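Local atomic coordinates of Epf (Streptococcus pyogenes, PDB entry 4ES8), a protein that acts as a cell-surface adhesin, attaching the bacterium to cells through an N-terminal domain that contains a carbohydrate-binding module. Residues A[126-137]-A[185-195]; A[24-32]-A[101-109]. All coordinates share one frame; numbering follows the deposited sequence.

Contact 1. Residues A[126-137]-A[185-195]; sequences GITVDYRIGSAF and PMSLVLLSKVE
Arg132 lies against Val189 and Leu191 of the neighbouring strand, and it can be followed outward atom by atom. Arg132 CB sits 4.0 Å from CB of Val189, its partner directly across; Arg132 CG then meets Leu191 CD1 at 3.7 Å. A bend at chi2 (-81°) turns the chain away from strand 186-194, and from there it runs extended to the guanidinium. There Arg132 NE donates to Asp130 OD2 at 2.8 Å, with the oxygen at the guanidinium edge and approached on its syn side. NH1 goes on to a salt bridge with Glu150, so two carboxylates fix how the flat group is turned.

Strands 127-135 and 186-194 are antiparallel neighbours in one sheet of a beta-sandwich, a fold consistent with the carbohydrate-binding module of this adhesin domain. Thr128, Asp130, Arg132 and Gly134 each exchange two backbone bonds with their opposite numbers, the shortest being Val189 N to Arg132 O at 2.7 Å. Ile133, Leu188 and Leu190 point to the second sheet, packing on strands 172-180 and 202-213. Tyr131 joins them, Tyr131 CD1 touching Leu190 CD2 at 4.0 Å, while its hydroxyl is hydrogen-bonded to Gln120.

Where the strands part, Ser187 takes over the bonding. Ser187 OG, set between the backbone N and the carbonyl carbon (chi1 66°), donates to Ser135 O at 2.7 Å from well above the carbonyl plane. At the far end, Thr128 OG1 rests 3.3 Å from Lys193 CG and is linked to Glu195 OE2 through a water.

Contact 2. Residues A[24-32]-A[101-109]; sequences DLMNFKGTW and FKVNTKSLI. With GOL (glycerol), chain C.
The Phe28 ring meets Val103, Phe28 CD1 lying 3.5 Å from Val103 CG1, and the backbone N of Gly30 lies over the centre of one face of the ring. Trp32 leans CH2 on Phe101 CE1 at 3.6 Å; the two rings meet obliquely, their planes 31° apart. Ile78 and Ile80 of strand 76-80 pack against the tryptophan as well. The Asn27 amide meets the aliphatic chain of Lys106 at about a right angle, Asn27 CG 3.6 Å from Lys106 CE, and ND2 of Asn27 donates to Asp37 and to a water, which in turn donates to Thr105 O.

Residues 26-27 add a short, weakly bonded antiparallel strand to the end of strand 97-105, in one sheet of the sandwich. Two backbone bonds tie it on: Lys106 N to Leu25 O, 2.7 Å and nearly straight at 168°, and Asn27 N to Asn104 O at 2.8 Å. Just before it, in the conformer given, Asp24 OD1 accepts from Met26 N in an Asx turn.

Lys106 bends at chi2 (-71°) and again at chi4, which carries Lys106 NZ to within 2.9 Å of O1 of a glycerol, probably left from crystallisation. The other end of that molecule, O3, takes the Phe28 N-H at 2.8 Å. Away from the glycerol, Leu25 CD1 and Leu108 CD2 touch at 4.0 Å.

In the fold
Both contacts belong to the same sheet: strand 97-105 of contact 2 is the antiparallel neighbour of strand 186-194 of contact 1. Contact 1 is a long, regular strand pairing with an apolar face turned inward and a mixed face, with Asp130, Arg132 and Lys193 beside Val189 and Leu191, on the other side. Contact 2, also mostly buried, has just two backbone bonds and relies on aromatic and aliphatic packing, with Lys106 exposed. The two meet directly where contact 1 frays: Phe137 N probably bonds to Asn104 OD1 at 2.7 Å, and Lys102 NZ probably hydrogen-bonds to Ser135 O. Strand 202-213 of the other sheet packs against both, touching Leu188 and Leu190 in one and Leu25 and Met26 in the other.

Contact 1. Residues A[126-137]-A[185-195]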
loop_
_atom_site.group_PDB
_atom_site.type_symbol
_atom_site.label_atom_id
_atom_site.label_comp_id
_atom_site.label_asym_id
_atom_site.label_seq_id
_atom_site.Cartn_x
_atom_site.Cartn_y
_atom_site.Cartn_z
ATOM N N GLY A 126 29.285 -0.940 -9.475
ATOM C CA GLY A 126 28.842 -0.451 -10.787
ATOM C C GLY A 126 27.335 -0.406 -10.919
ATOM O O GLY A 126 26.822 0.184 -11.868
ATOM N N ILE A 127 26.609 -1.052 -9.994
ATOM C CA ILE A 127 25.140 -1.013 -10.059
ATOM C C ILE A 127 24.608 0.070 -9.125
ATOM O O ILE A 127 25.055 0.192 -7.964
ATOM C CB ILE A 127 24.510 -2.393 -9.712
ATOM C CG1 ILE A 127 24.920 -3.484 -10.753
ATOM C CG2 ILE A 127 22.977 -2.280 -9.572
ATOM C CD1 ILE A 127 24.344 -4.856 -10.475
ATOM N N THR A 128 23.642 0.869 -9.633
ATOM C CA THR A 128 22.946 1.847 -8.800
ATOM C C THR A 128 21.481 1.418 -8.786
ATOM O O THR A 128 21.034 0.668 -9.668
ATOM C CB THR A 128 23.195 3.286 -9.237
ATOM O OG1 THR A 128 22.906 3.400 -10.637
ATOM C CG2 THR A 128 24.660 3.727 -8.974
ATOM N N VAL A 129 20.777 1.775 -7.719
ATOM C CA VAL A 129 19.446 1.259 -7.445
ATOM C C VAL A 129 18.469 2.374 -7.125
ATOM O O VAL A 129 18.823 3.370 -6.476
ATOM C CB VAL A 129 19.609 0.283 -6.214
ATOM C CG1 VAL A 129 18.270 -0.208 -5.656
ATOM C CG2 VAL A 129 20.508 -0.910 -6.563
ATOM N N ASP A 130 17.209 2.154 -7.518
ATOM C CA ASP A 130 16.104 3.059 -7.184
ATOM C C ASP A 130 14.921 2.212 -6.725
ATOM O O ASP A 130 14.805 1.043 -7.125
ATOM C CB ASP A 130 15.709 3.952 -8.383
ATOM C CG ASP A 130 14.781 5.128 -8.042
ATOM O OD1 ASP A 130 14.593 5.422 -6.828
ATOM O OD2 ASP A 130 14.220 5.731 -8.980
ATOM N N TYR A 131 14.070 2.793 -5.886
ATOM C CA TYR A 131 12.840 2.150 -5.383
ATOM C C TYR A 131 11.681 3.084 -5.671
ATOM O O TYR A 131 11.730 4.253 -5.282
ATOM C CB TYR A 131 12.884 1.876 -3.873
ATOM C CG TYR A 131 14.141 1.228 -3.328
ATOM C CD1 TYR A 131 14.659 0.060 -3.897
ATOM C CD2 TYR A 131 14.750 1.711 -2.173
ATOM C CE1 TYR A 131 15.770 -0.580 -3.344
ATOM C CE2 TYR A 131 15.854 1.081 -1.615
ATOM C CZ TYR A 131 16.368 -0.063 -2.209
ATOM O OH TYR A 131 17.474 -0.670 -1.668
ATOM N N ARG A 132 10.655 2.581 -6.340
ATOM C CA ARG A 132 9.506 3.408 -6.659
ATOM C C ARG A 132 8.225 2.678 -6.402
ATOM O O ARG A 132 8.240 1.460 -6.274
ATOM C CB ARG A 132 9.544 3.806 -8.151
ATOM C CG ARG A 132 10.713 4.711 -8.566
ATOM C CD ARG A 132 10.469 6.177 -8.253
ATOM N NE ARG A 132 11.699 6.934 -8.488
ATOM C CZ ARG A 132 11.808 8.232 -8.246
ATOM N NH1 ARG A 132 10.784 8.906 -7.725
ATOM N NH2 ARG A 132 12.955 8.864 -8.486
ATOM N N ILE A 133 7.107 3.418 -6.378
ATOM C CA ILE A 133 5.777 2.808 -6.358
ATOM C C ILE A 133 5.240 2.916 -7.782
ATOM O O ILE A 133 5.484 3.923 -8.464
ATOM C CB ILE A 133 4.824 3.479 -5.334
ATOM C CG1 ILE A 133 5.482 3.556 -3.934
ATOM C CG2 ILE A 133 3.457 2.746 -5.279
ATOM C CD1 ILE A 133 5.906 2.228 -3.327
ATOM N N GLY A 134 4.515 1.902 -8.233
ATOM C CA GLY A 134 3.936 1.986 -9.560
ATOM C C GLY A 134 2.628 1.230 -9.667
ATOM O O GLY A 134 2.139 0.657 -8.688
ATOM N N SER A 135 2.066 1.218 -10.886
ATOM C CA SER A 135 0.893 0.385 -11.135
ATOM C C SER A 135 1.266 -1.090 -10.966
ATOM O O SER A 135 2.439 -1.460 -11.103
ATOM C CB SER A 135 0.413 0.600 -12.568
ATOM O OG SER A 135 1.446 0.326 -13.500
ATOM N N ALA A 136 0.275 -1.959 -10.705
ATOM C CA ALA A 136 0.592 -3.378 -10.655
ATOM C C ALA A 136 1.008 -3.871 -12.022
ATOM O O ALA A 136 0.528 -3.351 -13.037
ATOM C CB ALA A 136 -0.642 -4.163 -10.195
ATOM N N PHE A 137 1.890 -4.872 -12.056
ATOM C CA PHE A 137 2.217 -5.594 -13.287
ATOM C C PHE A 137 0.887 -6.195 -13.749
ATOM O O PHE A 137 0.172 -6.804 -12.941
ATOM C CB PHE A 137 3.265 -6.652 -13.002
ATOM C CG PHE A 137 3.388 -7.722 -14.070
ATOM C CD1 PHE A 137 3.635 -7.376 -15.402
ATOM C CD2 PHE A 137 3.352 -9.072 -13.732
ATOM C CE1 PHE A 137 3.795 -8.366 -16.380
ATOM C CE2 PHE A 137 3.521 -10.058 -14.709
ATOM C CZ PHE A 137 3.734 -9.695 -16.027
ATOM N N PRO A 185 -4.704 -3.084 -6.868
ATOM C CA PRO A 185 -3.318 -3.548 -6.687
ATOM C C PRO A 185 -2.319 -2.549 -7.255
ATOM O O PRO A 185 -2.606 -1.863 -8.246
ATOM C CB PRO A 185 -3.264 -4.863 -7.488
ATOM C CG PRO A 185 -4.372 -4.739 -8.508
ATOM C CD PRO A 185 -5.454 -3.946 -7.813
ATOM N N MET A 186 -1.163 -2.476 -6.605
ATOM C CA MET A 186 -0.048 -1.643 -7.048
ATOM C C MET A 186 1.213 -2.485 -7.047
ATOM O O MET A 186 1.125 -3.702 -6.905
ATOM C CB MET A 186 0.094 -0.410 -6.148
ATOM C CG MET A 186 -1.039 0.588 -6.348
ATOM S SD MET A 186 -0.825 2.082 -5.384
ATOM C CE MET A 186 0.482 2.713 -6.100
ATOM N N SER A 187 2.370 -1.872 -7.256
ATOM C CA SER A 187 3.608 -2.633 -7.196
ATOM C C SER A 187 4.693 -1.821 -6.510
ATOM O O SER A 187 4.683 -0.580 -6.518
ATOM C CB SER A 187 4.090 -3.056 -8.590
ATOM O OG SER A 187 4.464 -1.950 -9.395
ATOM N N LEU A 188 5.618 -2.547 -5.914
ATOM C CA LEU A 188 6.909 -2.026 -5.519
ATOM C C LEU A 188 7.786 -2.197 -6.743
ATOM O O LEU A 188 7.899 -3.324 -7.256
ATOM C CB LEU A 188 7.497 -2.763 -4.295
ATOM C CG LEU A 188 8.972 -2.420 -3.982
ATOM C CD1 LEU A 188 9.153 -0.946 -3.561
ATOM C CD2 LEU A 188 9.502 -3.286 -2.856
ATOM N N VAL A 189 8.368 -1.107 -7.244
ATOM C CA VAL A 189 9.253 -1.156 -8.403
ATOM C C VAL A 189 10.694 -1.159 -7.923
ATOM O O VAL A 189 11.123 -0.232 -7.228
ATOM C CB VAL A 189 8.998 -0.002 -9.411
ATOM C CG1 VAL A 189 9.655 -0.342 -10.759
ATOM C CG2 VAL A 189 7.501 0.219 -9.598
ATOM N N LEU A 190 11.414 -2.229 -8.262
ATOM C CA LEU A 190 12.815 -2.418 -7.834
ATOM C C LEU A 190 13.702 -2.204 -9.043
ATOM O O LEU A 190 13.739 -3.063 -9.940
ATOM C CB LEU A 190 12.992 -3.827 -7.269
ATOM C CG LEU A 190 12.174 -4.085 -5.993
ATOM C CD1 LEU A 190 12.097 -5.558 -5.706
ATOM C CD2 LEU A 190 12.752 -3.328 -4.789
ATOM N N LEU A 191 14.341 -1.024 -9.128
ATOM C CA LEU A 191 15.110 -0.658 -10.306
ATOM C C LEU A 191 16.584 -0.679 -10.069
ATOM O O LEU A 191 17.057 -0.284 -9.003
ATOM C CB LEU A 191 14.726 0.759 -10.817
ATOM C CG LEU A 191 13.227 1.010 -11.006
ATOM C CD1 LEU A 191 12.657 1.762 -9.817
ATOM C CD2 LEU A 191 12.970 1.816 -12.275
ATOM N N SER A 192 17.330 -1.110 -11.096
ATOM C CA SER A 192 18.794 -1.044 -11.021
ATOM C C SER A 192 19.334 -0.649 -12.373
ATOM O O SER A 192 18.625 -0.736 -13.383
ATOM C CB SER A 192 19.391 -2.370 -10.550
ATOM O OG SER A 192 19.062 -3.459 -11.396
ATOM N N LYS A 193 20.584 -0.184 -12.402
ATOM C CA LYS A 193 21.164 0.175 -13.676
ATOM C C LYS A 193 22.671 0.125 -13.626
ATOM O O LYS A 193 23.265 0.165 -12.542
ATOM C CB LYS A 193 20.664 1.551 -14.146
ATOM C CG LYS A 193 21.320 2.743 -13.496
ATOM C CD LYS A 193 20.969 4.014 -14.292
ATOM C CE LYS A 193 21.266 5.288 -13.567
ATOM N NZ LYS A 193 20.765 6.466 -14.330
ATOM N N VAL A 194 23.273 0.038 -14.822
ATOM C CA VAL A 194 24.718 0.169 -15.011
ATOM C C VAL A 194 24.922 1.400 -15.883
ATOM O O VAL A 194 24.156 1.611 -16.830
ATOM C CB VAL A 194 25.400 -1.105 -15.595
ATOM C CG1 VAL A 194 25.362 -2.241 -14.573
ATOM C CG2 VAL A 194 24.791 -1.560 -16.927
ATOM N N GLU A 195 25.957 2.197 -15.582
ATOM C CA GLU A 195 26.310 3.392 -16.361
ATOM C C GLU A 195 27.395 3.093 -17.356
ATOM O O GLU A 195 27.536 3.828 -18.332
ATOM C CB GLU A 195 26.796 4.534 -15.446
ATOM C CG GLU A 195 25.754 5.019 -14.464
ATOM C CD GLU A 195 24.878 6.158 -14.928
ATOM O OE1 GLU A 195 24.726 6.353 -16.158
ATOM O OE2 GLU A 195 24.333 6.859 -14.048
HETATM O O HOH W 1 28.131 1.155 -13.915
HETATM O O HOH W 2 23.563 5.890 -11.460
HETATM O O HOH W 3 -2.494 -1.020 -11.058
#

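Contact 2. Residues A[24-32]-A[101-109]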
loop_
_atom_site.group_PDB
_atom_site.type_symbol
_atom_site.label_atom_id
_atom_site.label_comp_id
_atom_site.label_asym_id
_atom_site.label_seq_id
_atom_site.Cartn_x
_atom_site.Cartn_y
_atom_site.Cartn_z
ATOM N N ASP A 24 -0.366 -9.191 5.744
ATOM C CA ASP A 24 0.667 -8.857 4.754
ATOM C C ASP A 24 -0.068 -8.783 3.426
ATOM O O ASP A 24 -0.821 -9.719 3.092
ATOM C CB ASP A 24 1.810 -9.897 4.722
ATOM C CG ASP A 24 2.850 -9.765 3.606
ATOM O OD1 ASP A 24 2.878 -8.712 2.915
ATOM O OD2 ASP A 24 3.653 -10.700 3.440
ATOM N N LEU A 25 0.132 -7.704 2.673
ATOM C CA LEU A 25 -0.596 -7.543 1.418
ATOM C C LEU A 25 0.253 -7.710 0.172
ATOM O O LEU A 25 -0.173 -7.283 -0.923
ATOM C CB LEU A 25 -1.293 -6.175 1.404
ATOM C CG LEU A 25 -2.255 -5.935 2.565
ATOM C CD1 LEU A 25 -2.754 -4.467 2.557
ATOM C CD2 LEU A 25 -3.440 -6.954 2.540
ATOM N N MET A 26 1.428 -8.361 0.292
ATOM C CA MET A 26 2.247 -8.682 -0.873
ATOM C C MET A 26 1.583 -9.730 -1.714
ATOM O O MET A 26 0.847 -10.568 -1.154
ATOM C CB MET A 26 3.589 -9.262 -0.417
ATOM C CG MET A 26 4.533 -8.248 0.087
ATOM S SD MET A 26 4.887 -6.875 -1.038
ATOM C CE MET A 26 5.472 -7.692 -2.351
ATOM N N ASN A 27 1.837 -9.746 -3.016
ATOM C CA ASN A 27 1.362 -10.825 -3.874
ATOM C C ASN A 27 2.584 -11.295 -4.659
ATOM O O ASN A 27 2.738 -10.968 -5.855
ATOM C CB ASN A 27 0.175 -10.456 -4.756
ATOM C CG ASN A 27 -0.475 -11.704 -5.349
ATOM O OD1 ASN A 27 -0.121 -12.851 -5.001
ATOM N ND2 ASN A 27 -1.453 -11.499 -6.220
ATOM N N PHE A 28 3.492 -12.014 -3.964
ATOM C CA PHE A 28 4.756 -12.455 -4.539
ATOM C C PHE A 28 4.867 -13.975 -4.419
ATOM O O PHE A 28 5.194 -14.473 -3.334
ATOM C CB PHE A 28 5.944 -11.744 -3.841
ATOM C CG PHE A 28 7.300 -12.161 -4.358
ATOM C CD1 PHE A 28 7.836 -11.585 -5.504
ATOM C CD2 PHE A 28 8.062 -13.106 -3.678
ATOM C CE1 PHE A 28 9.107 -11.968 -5.978
ATOM C CE2 PHE A 28 9.325 -13.481 -4.149
ATOM C CZ PHE A 28 9.840 -12.912 -5.299
ATOM N N LYS A 29 4.561 -14.706 -5.517
ATOM C CA LYS A 29 4.630 -16.173 -5.469
ATOM C C LYS A 29 5.948 -16.730 -6.039
ATOM O O LYS A 29 6.121 -17.948 -6.099
ATOM C CB LYS A 29 3.425 -16.802 -6.168
ATOM C CG LYS A 29 2.128 -16.653 -5.366
ATOM C CD LYS A 29 1.850 -17.863 -4.505
ATOM C CE LYS A 29 0.541 -17.706 -3.773
ATOM N NZ LYS A 29 -0.628 -17.964 -4.656
ATOM N N GLY A 30 6.869 -15.854 -6.453
ATOM C CA GLY A 30 8.177 -16.264 -6.938
ATOM C C GLY A 30 8.139 -16.922 -8.298
ATOM O O GLY A 30 8.741 -17.985 -8.506
ATOM N N THR A 31 7.463 -16.268 -9.255
ATOM C CA THR A 31 7.389 -16.837 -10.596
ATOM C C THR A 31 7.335 -15.762 -11.671
ATOM O O THR A 31 6.719 -14.683 -11.482
ATOM C CB THR A 31 6.144 -17.799 -10.726
ATOM O OG1 THR A 31 6.138 -18.370 -12.040
ATOM C CG2 THR A 31 4.795 -17.097 -10.469
ATOM N N TRP A 32 7.910 -16.115 -12.838
ATOM C CA TRP A 32 7.838 -15.302 -14.052
ATOM C C TRP A 32 6.609 -15.655 -14.934
ATOM O O TRP A 32 6.324 -14.917 -15.880
ATOM C CB TRP A 32 9.099 -15.436 -14.920
ATOM C CG TRP A 32 10.379 -15.100 -14.234
ATOM C CD1 TRP A 32 11.495 -15.883 -14.180
ATOM C CD2 TRP A 32 10.734 -13.844 -13.633
ATOM N NE1 TRP A 32 12.522 -15.208 -13.557
ATOM C CE2 TRP A 32 12.077 -13.957 -13.193
ATOM C CE3 TRP A 32 10.039 -12.633 -13.396
ATOM C CZ2 TRP A 32 12.751 -12.903 -12.556
ATOM C CZ3 TRP A 32 10.695 -11.611 -12.715
ATOM C CH2 TRP A 32 12.029 -11.754 -12.290
ATOM N N PHE A 101 12.066 -4.573 -11.798
ATOM C CA PHE A 101 11.055 -5.560 -11.447
ATOM C C PHE A 101 9.841 -4.887 -10.828
ATOM O O PHE A 101 9.969 -3.863 -10.152
ATOM C CB PHE A 101 11.619 -6.571 -10.436
ATOM C CG PHE A 101 12.851 -7.272 -10.957
ATOM C CD1 PHE A 101 12.783 -8.095 -12.074
ATOM C CD2 PHE A 101 14.076 -7.133 -10.309
ATOM C CE1 PHE A 101 13.925 -8.731 -12.564
ATOM C CE2 PHE A 101 15.209 -7.774 -10.793
ATOM C CZ PHE A 101 15.127 -8.588 -11.907
ATOM N N LYS A 102 8.658 -5.477 -11.017
ATOM C CA LYS A 102 7.475 -5.031 -10.304
ATOM C C LYS A 102 6.997 -6.185 -9.463
ATOM O O LYS A 102 6.687 -7.263 -9.999
ATOM C CB LYS A 102 6.360 -4.539 -11.258
ATOM C CG LYS A 102 6.585 -3.110 -11.720
ATOM C CD LYS A 102 5.374 -2.597 -12.524
ATOM C CE LYS A 102 5.361 -1.101 -12.584
ATOM N NZ LYS A 102 4.079 -0.586 -13.188
ATOM N N VAL A 103 6.970 -5.987 -8.149
ATOM C CA VAL A 103 6.427 -6.988 -7.221
ATOM C C VAL A 103 5.079 -6.463 -6.775
ATOM O O VAL A 103 4.965 -5.366 -6.199
ATOM C CB VAL A 103 7.368 -7.282 -6.053
ATOM C CG1 VAL A 103 6.718 -8.312 -5.131
ATOM C CG2 VAL A 103 8.695 -7.827 -6.569
ATOM N N ASN A 104 4.030 -7.195 -7.162
ATOM C CA ASN A 104 2.671 -6.739 -6.951
ATOM C C ASN A 104 2.170 -6.862 -5.518
ATOM O O ASN A 104 2.638 -7.713 -4.757
ATOM C CB ASN A 104 1.706 -7.511 -7.848
ATOM C CG ASN A 104 1.703 -7.030 -9.280
ATOM O OD1 ASN A 104 2.393 -6.073 -9.662
ATOM N ND2 ASN A 104 0.928 -7.715 -10.119
ATOM N N THR A 105 1.250 -5.981 -5.166
ATOM C CA THR A 105 0.498 -6.068 -3.923
ATOM C C THR A 105 -0.884 -6.639 -4.220
ATOM O O THR A 105 -1.323 -6.677 -5.387
ATOM C CB THR A 105 0.327 -4.675 -3.257
ATOM O OG1 THR A 105 -0.643 -3.916 -3.999
ATOM C CG2 THR A 105 1.659 -3.883 -3.181
ATOM N N LYS A 106 -1.612 -6.988 -3.161
ATOM C CA LYS A 106 -3.026 -7.275 -3.293
ATOM C C LYS A 106 -3.756 -5.929 -3.484
ATOM O O LYS A 106 -3.122 -4.850 -3.478
ATOM C CB LYS A 106 -3.542 -8.000 -2.031
ATOM C CG LYS A 106 -2.824 -9.317 -1.691
ATOM C CD LYS A 106 -3.138 -10.440 -2.644
ATOM C CE LYS A 106 -2.402 -11.726 -2.274
ATOM N NZ LYS A 106 -2.870 -12.285 -0.955
ATOM N N SER A 107 -5.088 -5.971 -3.614
ATOM C CA SER A 107 -5.864 -4.751 -3.811
ATOM C C SER A 107 -5.766 -3.840 -2.594
ATOM O O SER A 107 -6.092 -4.255 -1.462
ATOM C CB SER A 107 -7.324 -5.090 -4.093
ATOM O OG SER A 107 -8.021 -3.927 -4.515
ATOM N N LEU A 108 -5.311 -2.592 -2.833
ATOM C CA LEU A 108 -5.170 -1.623 -1.749
ATOM C C LEU A 108 -6.397 -0.711 -1.703
ATOM O O LEU A 108 -7.147 -0.628 -2.685
ATOM C CB LEU A 108 -3.875 -0.786 -1.929
ATOM C CG LEU A 108 -2.569 -1.594 -2.130
ATOM C CD1 LEU A 108 -1.378 -0.668 -2.250
ATOM C CD2 LEU A 108 -2.352 -2.600 -0.995
ATOM N N ILE A 109 -6.609 -0.057 -0.563
ATOM C CA ILE A 109 -7.716 0.882 -0.385
ATOM C C ILE A 109 -7.229 2.273 -0.742
ATOM O O ILE A 109 -6.121 2.661 -0.372
ATOM C CB ILE A 109 -8.261 0.819 1.069
ATOM C CG1 ILE A 109 -8.900 -0.567 1.314
ATOM C CG2 ILE A 109 -9.300 1.942 1.340
ATOM C CD1 ILE A 109 -9.159 -0.865 2.806
HETATM C C1 GOL C . 0.161 -14.161 -1.420
HETATM O O1 GOL C . -1.033 -14.486 -0.663
HETATM C C2 GOL C . 1.368 -14.823 -0.763
HETATM O O2 GOL C . 1.439 -14.495 0.619
HETATM C C3 GOL C . 2.645 -14.421 -1.502
HETATM O O3 GOL C . 2.910 -13.013 -1.374
HETATM O O HOH W 4 -2.834 -11.199 2.330
HETATM O O HOH W 5 -1.043 -11.069 0.741
HETATM O O HOH W 6 4.513 -10.055 -7.886
HETATM O O HOH W 7 -2.486 -8.678 -6.735
#